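Local coordinates for protein luciferase (Lingulodinium polyedrum, PDB 1VPR) that catalyses, as the third of three homologous luciferase domains, the oxidation of dinoflagellate luciferin by molecular oxygen that emits blue light, at residues N247-I261 / F264-R278. Numbering follows the deposited sequence.
Sequences NLLGVWVLPEEYRKI and FWEMESGRCFRIERR
R259 crosses E276 at a slant from the neighbouring antiparallel strand, the guanidinium and carboxylate planes 75° apart, and the arginine can be followed outward from the backbone. CB starts near R277 O; CG, anti to the backbone N (chi1 180°), comes 3.5 Å from R277 O. CD passes E276 OE1, and the chain then bends at chi3. NE and NH2 grip the two carboxylate oxygens of E256 side-on, NH2 to OE2 at 2.7 Å, while NH1 reaches back across the strands to E276 OE1 at 3.0 Å. R278, whose NE holds E276 OE2 at 2.6 Å, completes the network. Shortening R259 to an alanine is likely to leave E256 without this mate and E276 leaning on R278 for its charge pairing here.

Next along, the backbones of K260 and R277 exchange two hydrogen bonds. F264 points its edge at one face of W252, CZ 3.9 Å from NE1, and F264 CD2 comes within 3.6 Å of G250 CA, where a side chain would collide. K260 NZ lies over the other face of the indole. W252 CZ2 sits over one face of the R277 guanidinium, 3.5 Å from NH1, the planes 27° apart; Q290 takes part of R277's polar end. At the far end E268 clasps N247, OE1 taking the backbone N and OE2 the ND2, while N247 OD1 is bonded to the hydroxyl of Y239. Two successive hairpins thus form a three-stranded antiparallel meander in the calycin-type beta-barrel of the catalytic domain.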
loop_
_atom_site.group_PDB
_atom_site.type_symbol
_atom_site.label_atom_id
_atom_site.label_comp_id
_atom_site.label_asym_id
_atom_site.label_seq_id
_atom_site.Cartn_x
_atom_site.Cartn_y
_atom_site.Cartn_z
ATOM N N ASN A 247 -8.001 2.223 8.477
ATOM C CA ASN A 247 -7.539 3.551 8.058
ATOM C C ASN A 247 -6.071 3.699 8.432
ATOM O O ASN A 247 -5.691 3.452 9.586
ATOM C CB ASN A 247 -8.338 4.665 8.748
ATOM C CG ASN A 247 -9.811 4.687 8.343
ATOM O OD1 ASN A 247 -10.167 5.070 7.226
ATOM N ND2 ASN A 247 -10.672 4.263 9.259
ATOM N N LEU A 248 -5.237 4.080 7.466
ATOM C CA LEU A 248 -3.814 4.263 7.750
ATOM C C LEU A 248 -3.387 5.679 7.455
ATOM O O LEU A 248 -3.866 6.302 6.504
ATOM C CB LEU A 248 -2.931 3.350 6.871
ATOM C CG LEU A 248 -3.234 1.866 6.702
ATOM C CD1 LEU A 248 -2.250 1.229 5.740
ATOM C CD2 LEU A 248 -3.165 1.183 8.065
ATOM N N LEU A 249 -2.482 6.187 8.288
ATOM C CA LEU A 249 -1.870 7.494 8.074
ATOM C C LEU A 249 -0.384 7.136 8.061
ATOM O O LEU A 249 0.162 6.677 9.066
ATOM C CB LEU A 249 -2.213 8.473 9.203
ATOM C CG LEU A 249 -3.597 9.101 9.062
ATOM C CD1 LEU A 249 -3.919 9.887 10.308
ATOM C CD2 LEU A 249 -3.651 10.001 7.850
ATOM N N GLY A 250 0.274 7.311 6.920
ATOM C CA GLY A 250 1.671 6.924 6.854
ATOM C C GLY A 250 2.531 7.892 6.091
ATOM O O GLY A 250 2.032 8.879 5.562
ATOM N N VAL A 251 3.818 7.575 6.009
ATOM C CA VAL A 251 4.803 8.412 5.362
ATOM C C VAL A 251 5.876 7.563 4.717
ATOM O O VAL A 251 6.241 6.533 5.272
ATOM C CB VAL A 251 5.552 9.309 6.425
ATOM C CG1 VAL A 251 6.756 9.970 5.778
ATOM C CG2 VAL A 251 4.617 10.368 7.011
ATOM N N TRP A 252 6.374 7.983 3.552
ATOM C CA TRP A 252 7.494 7.307 2.912
ATOM C C TRP A 252 8.587 8.366 2.906
ATOM O O TRP A 252 8.323 9.554 2.641
ATOM C CB TRP A 252 7.260 6.962 1.425
ATOM C CG TRP A 252 6.501 5.723 1.165
ATOM C CD1 TRP A 252 5.288 5.628 0.566
ATOM C CD2 TRP A 252 6.916 4.386 1.451
ATOM N NE1 TRP A 252 4.915 4.318 0.453
ATOM C CE2 TRP A 252 5.901 3.530 0.988
ATOM C CE3 TRP A 252 8.051 3.831 2.060
ATOM C CZ2 TRP A 252 5.979 2.138 1.101
ATOM C CZ3 TRP A 252 8.134 2.456 2.178
ATOM C CH2 TRP A 252 7.100 1.620 1.699
ATOM N N VAL A 253 9.803 7.949 3.213
ATOM C CA VAL A 253 10.951 8.848 3.155
ATOM C C VAL A 253 11.860 8.198 2.102
ATOM O O VAL A 253 11.947 6.973 2.021
ATOM C CB VAL A 253 11.707 8.924 4.506
ATOM C CG1 VAL A 253 12.883 9.950 4.382
ATOM C CG2 VAL A 253 10.713 9.370 5.630
ATOM N N LEU A 254 12.517 9.014 1.295
ATOM C CA LEU A 254 13.413 8.517 0.246
ATOM C C LEU A 254 14.796 9.105 0.590
ATOM O O LEU A 254 15.265 10.046 -0.033
ATOM C CB LEU A 254 12.922 9.019 -1.125
ATOM C CG LEU A 254 11.760 8.301 -1.846
ATOM C CD1 LEU A 254 10.625 7.963 -0.894
ATOM C CD2 LEU A 254 11.258 9.194 -2.967
ATOM N N PRO A 255 15.480 8.507 1.572
ATOM C CA PRO A 255 16.793 8.949 2.047
ATOM C C PRO A 255 17.987 8.475 1.247
ATOM O O PRO A 255 19.108 8.953 1.466
ATOM C CB PRO A 255 16.823 8.359 3.443
ATOM C CG PRO A 255 16.276 6.950 3.138
ATOM C CD PRO A 255 15.078 7.264 2.263
ATOM N N GLU A 256 17.750 7.543 0.331
ATOM C CA GLU A 256 18.826 6.930 -0.437
ATOM C C GLU A 256 18.402 6.783 -1.868
ATOM O O GLU A 256 17.229 6.933 -2.178
ATOM C CB GLU A 256 19.102 5.545 0.116
ATOM C CG GLU A 256 19.603 5.524 1.528
ATOM C CD GLU A 256 19.489 4.140 2.144
ATOM O OE1 GLU A 256 19.556 3.139 1.403
ATOM O OE2 GLU A 256 19.337 4.057 3.377
ATOM N N GLU A 257 19.337 6.438 -2.747
ATOM C CA GLU A 257 18.954 6.315 -4.140
ATOM C C GLU A 257 18.047 5.129 -4.443
ATOM O O GLU A 257 17.123 5.247 -5.249
ATOM C CB GLU A 257 20.187 6.225 -5.035
ATOM C CG GLU A 257 19.850 6.158 -6.506
ATOM C CD GLU A 257 19.370 7.487 -7.074
ATOM O OE1 GLU A 257 18.861 7.473 -8.216
ATOM O OE2 GLU A 257 19.509 8.542 -6.393
ATOM N N TYR A 258 18.293 3.994 -3.798
ATOM C CA TYR A 258 17.530 2.793 -4.096
ATOM C C TYR A 258 16.669 2.207 -3.007
ATOM O O TYR A 258 16.237 1.064 -3.122
ATOM C CB TYR A 258 18.474 1.713 -4.607
ATOM C CG TYR A 258 19.253 2.134 -5.835
ATOM C CD1 TYR A 258 20.569 2.594 -5.730
ATOM C CD2 TYR A 258 18.664 2.109 -7.100
ATOM C CE1 TYR A 258 21.287 3.025 -6.864
ATOM C CE2 TYR A 258 19.374 2.535 -8.241
ATOM C CZ TYR A 258 20.685 2.993 -8.110
ATOM O OH TYR A 258 21.382 3.413 -9.223
ATOM N N ARG A 259 16.415 2.969 -1.953
ATOM C CA ARG A 259 15.596 2.466 -0.867
ATOM C C ARG A 259 14.657 3.495 -0.270
ATOM O O ARG A 259 15.020 4.647 -0.081
ATOM C CB ARG A 259 16.490 1.893 0.273
ATOM C CG ARG A 259 15.656 1.359 1.432
ATOM C CD ARG A 259 16.450 0.535 2.448
ATOM N NE ARG A 259 17.522 1.311 3.052
ATOM C CZ ARG A 259 18.070 1.011 4.223
ATOM N NH1 ARG A 259 17.633 -0.041 4.907
ATOM N NH2 ARG A 259 19.067 1.748 4.695
ATOM N N LYS A 260 13.434 3.080 0.019
ATOM C CA LYS A 260 12.484 3.962 0.688
ATOM C C LYS A 260 12.288 3.377 2.075
ATOM O O LYS A 260 12.293 2.146 2.250
ATOM C CB LYS A 260 11.109 3.968 0.007
ATOM C CG LYS A 260 11.071 4.535 -1.391
ATOM C CD LYS A 260 9.594 4.681 -1.789
ATOM C CE LYS A 260 8.875 3.309 -1.784
ATOM N NZ LYS A 260 7.469 3.461 -2.214
ATOM N N ILE A 261 12.121 4.241 3.059
ATOM C CA ILE A 261 11.883 3.805 4.442
ATOM C C ILE A 261 10.678 4.582 4.955
ATOM O O ILE A 261 10.595 5.805 4.808
ATOM C CB ILE A 261 13.098 4.084 5.358
ATOM C CG1 ILE A 261 14.311 3.315 4.842
ATOM C CG2 ILE A 261 12.773 3.637 6.799
ATOM C CD1 ILE A 261 15.591 3.598 5.613
ATOM N N PHE A 264 3.480 3.175 8.751
ATOM C CA PHE A 264 2.053 3.418 8.594
ATOM C C PHE A 264 1.376 3.144 9.916
ATOM O O PHE A 264 1.549 2.076 10.476
ATOM C CB PHE A 264 1.422 2.500 7.536
ATOM C CG PHE A 264 1.847 2.809 6.142
ATOM C CD1 PHE A 264 3.027 2.299 5.637
ATOM C CD2 PHE A 264 1.113 3.698 5.366
ATOM C CE1 PHE A 264 3.486 2.678 4.381
ATOM C CE2 PHE A 264 1.559 4.077 4.111
ATOM C CZ PHE A 264 2.749 3.573 3.618
ATOM N N TRP A 265 0.611 4.117 10.395
ATOM C CA TRP A 265 -0.140 3.977 11.632
ATOM C C TRP A 265 -1.490 3.396 11.279
ATOM O O TRP A 265 -2.250 4.018 10.542
ATOM C CB TRP A 265 -0.369 5.332 12.295
ATOM C CG TRP A 265 0.784 5.825 13.104
ATOM C CD1 TRP A 265 1.686 6.781 12.750
ATOM C CD2 TRP A 265 1.156 5.386 14.422
ATOM N NE1 TRP A 265 2.608 6.970 13.762
ATOM C CE2 TRP A 265 2.301 6.129 14.802
ATOM C CE3 TRP A 265 0.634 4.444 15.317
ATOM C CZ2 TRP A 265 2.929 5.958 16.043
ATOM C CZ3 TRP A 265 1.270 4.272 16.562
ATOM C CH2 TRP A 265 2.396 5.028 16.903
ATOM N N GLU A 266 -1.783 2.209 11.800
ATOM C CA GLU A 266 -3.070 1.547 11.563
ATOM C C GLU A 266 -3.920 2.053 12.728
ATOM O O GLU A 266 -3.801 1.572 13.867
ATOM C CB GLU A 266 -2.881 0.030 11.625
ATOM C CG GLU A 266 -4.136 -0.802 11.385
ATOM C CD GLU A 266 -3.838 -2.290 11.480
ATOM O OE1 GLU A 266 -3.548 -2.749 12.611
ATOM O OE2 GLU A 266 -3.871 -2.986 10.426
HETATM N N MSE A 267 -4.777 3.031 12.431
HETATM C CA MSE A 267 -5.567 3.694 13.442
HETATM C C MSE A 267 -6.495 2.848 14.301
HETATM O O MSE A 267 -6.656 3.127 15.485
HETATM C CB MSE A 267 -6.344 4.844 12.804
HETATM C CG MSE A 267 -5.474 5.888 12.081
HETATM SE SE MSE A 267 -4.061 6.568 13.213
HETATM C CE MSE A 267 -5.151 7.026 14.758
ATOM N N GLU A 268 -7.093 1.808 13.747
ATOM C CA GLU A 268 -7.999 1.004 14.562
ATOM C C GLU A 268 -7.342 0.096 15.602
ATOM O O GLU A 268 -8.030 -0.391 16.510
ATOM C CB GLU A 268 -8.906 0.181 13.655
ATOM C CG GLU A 268 -9.841 1.038 12.842
ATOM C CD GLU A 268 -9.131 1.874 11.790
ATOM O OE1 GLU A 268 -8.306 1.322 11.035
ATOM O OE2 GLU A 268 -9.418 3.087 11.709
ATOM N N SER A 269 -6.031 -0.129 15.482
ATOM C CA SER A 269 -5.291 -0.987 16.414
ATOM C C SER A 269 -4.232 -0.211 17.203
ATOM O O SER A 269 -3.721 -0.683 18.228
ATOM C CB SER A 269 -4.607 -2.108 15.644
ATOM O OG SER A 269 -3.530 -1.593 14.871
ATOM N N GLY A 270 -3.910 0.985 16.729
ATOM C CA GLY A 270 -2.907 1.805 17.393
ATOM C C GLY A 270 -1.498 1.320 17.116
ATOM O O GLY A 270 -0.536 1.769 17.766
ATOM N N ARG A 271 -1.352 0.414 16.150
ATOM C CA ARG A 271 -0.026 -0.131 15.817
ATOM C C ARG A 271 0.698 0.659 14.720
ATOM O O ARG A 271 0.068 1.137 13.775
ATOM C CB ARG A 271 -0.159 -1.592 15.379
ATOM C CG ARG A 271 -0.570 -2.545 16.486
ATOM C CD ARG A 271 -0.594 -3.976 15.957
ATOM N NE ARG A 271 -1.597 -4.143 14.910
ATOM C CZ ARG A 271 -1.696 -5.236 14.153
ATOM N NH1 ARG A 271 -2.635 -5.329 13.212
ATOM N NH2 ARG A 271 -0.841 -6.237 14.334
ATOM N N CYS A 272 2.015 0.803 14.857
ATOM C CA CYS A 272 2.831 1.517 13.870
ATOM C C CYS A 272 3.614 0.470 13.075
ATOM O O CYS A 272 4.548 -0.133 13.610
ATOM C CB CYS A 272 3.826 2.461 14.578
ATOM S SG CYS A 272 4.868 3.489 13.466
ATOM N N PHE A 273 3.214 0.221 11.825
ATOM C CA PHE A 273 3.924 -0.742 10.979
ATOM C C PHE A 273 5.108 -0.006 10.392
ATOM O O PHE A 273 4.975 1.106 9.879
ATOM C CB PHE A 273 3.034 -1.249 9.821
ATOM C CG PHE A 273 1.948 -2.206 10.245
ATOM C CD1 PHE A 273 0.808 -1.746 10.883
ATOM C CD2 PHE A 273 2.073 -3.574 9.995
ATOM C CE1 PHE A 273 -0.200 -2.615 11.271
ATOM C CE2 PHE A 273 1.074 -4.464 10.374
ATOM C CZ PHE A 273 -0.073 -3.986 11.017
ATOM N N ARG A 274 6.280 -0.615 10.437
ATOM C CA ARG A 274 7.440 0.055 9.893
ATOM C C ARG A 274 7.814 -0.694 8.642
ATOM O O ARG A 274 7.658 -1.905 8.572
ATOM C CB ARG A 274 8.534 0.107 10.950
ATOM C CG ARG A 274 8.187 1.116 12.056
ATOM C CD ARG A 274 9.219 1.100 13.191
ATOM N NE ARG A 274 9.254 -0.221 13.799
ATOM C CZ ARG A 274 10.184 -0.619 14.655
ATOM N NH1 ARG A 274 11.153 0.223 15.005
ATOM N NH2 ARG A 274 10.162 -1.864 15.124
ATOM N N ILE A 275 8.327 0.016 7.645
ATOM C CA ILE A 275 8.536 -0.634 6.358
ATOM C C ILE A 275 9.620 -0.047 5.484
ATOM O O ILE A 275 9.991 1.121 5.643
ATOM C CB ILE A 275 7.165 -0.580 5.605
ATOM C CG1 ILE A 275 7.237 -1.221 4.214
ATOM C CG2 ILE A 275 6.713 0.904 5.463
ATOM C CD1 ILE A 275 5.865 -1.188 3.525
ATOM N N GLU A 276 10.169 -0.875 4.596
ATOM C CA GLU A 276 11.143 -0.396 3.623
ATOM C C GLU A 276 10.866 -1.062 2.287
ATOM O O GLU A 276 10.265 -2.160 2.234
ATOM C CB GLU A 276 12.603 -0.706 4.028
ATOM C CG GLU A 276 12.998 -2.184 4.091
ATOM C CD GLU A 276 14.489 -2.355 3.881
ATOM O OE1 GLU A 276 15.256 -1.870 4.747
ATOM O OE2 GLU A 276 14.904 -2.943 2.841
ATOM N N ARG A 277 11.261 -0.381 1.208
ATOM C CA ARG A 277 11.186 -0.950 -0.139
ATOM C C ARG A 277 12.539 -0.630 -0.721
ATOM O O ARG A 277 12.967 0.521 -0.658
ATOM C CB ARG A 277 10.120 -0.304 -1.019
ATOM C CG ARG A 277 8.686 -0.815 -0.760
ATOM C CD ARG A 277 7.645 0.072 -1.450
ATOM N NE ARG A 277 6.320 -0.543 -1.369
ATOM C CZ ARG A 277 5.193 0.065 -1.728
ATOM N NH1 ARG A 277 5.235 1.303 -2.199
ATOM N NH2 ARG A 277 4.021 -0.562 -1.596
ATOM N N ARG A 278 13.210 -1.633 -1.284
ATOM C CA ARG A 278 14.509 -1.418 -1.907
ATOM C C ARG A 278 14.550 -2.118 -3.252
ATOM O O ARG A 278 13.987 -3.214 -3.418
ATOM C CB ARG A 278 15.661 -1.926 -1.014
ATOM C CG ARG A 278 15.773 -3.426 -0.833
ATOM C CD ARG A 278 17.071 -3.794 -0.089
ATOM N NE ARG A 278 17.028 -3.400 1.326
ATOM C CZ ARG A 278 18.022 -3.602 2.193
ATOM N NH1 ARG A 278 17.880 -3.221 3.450
ATOM N NH2 ARG A 278 19.163 -4.176 1.803
HETATM O O HOH W 1 2.842 3.808 -1.878
#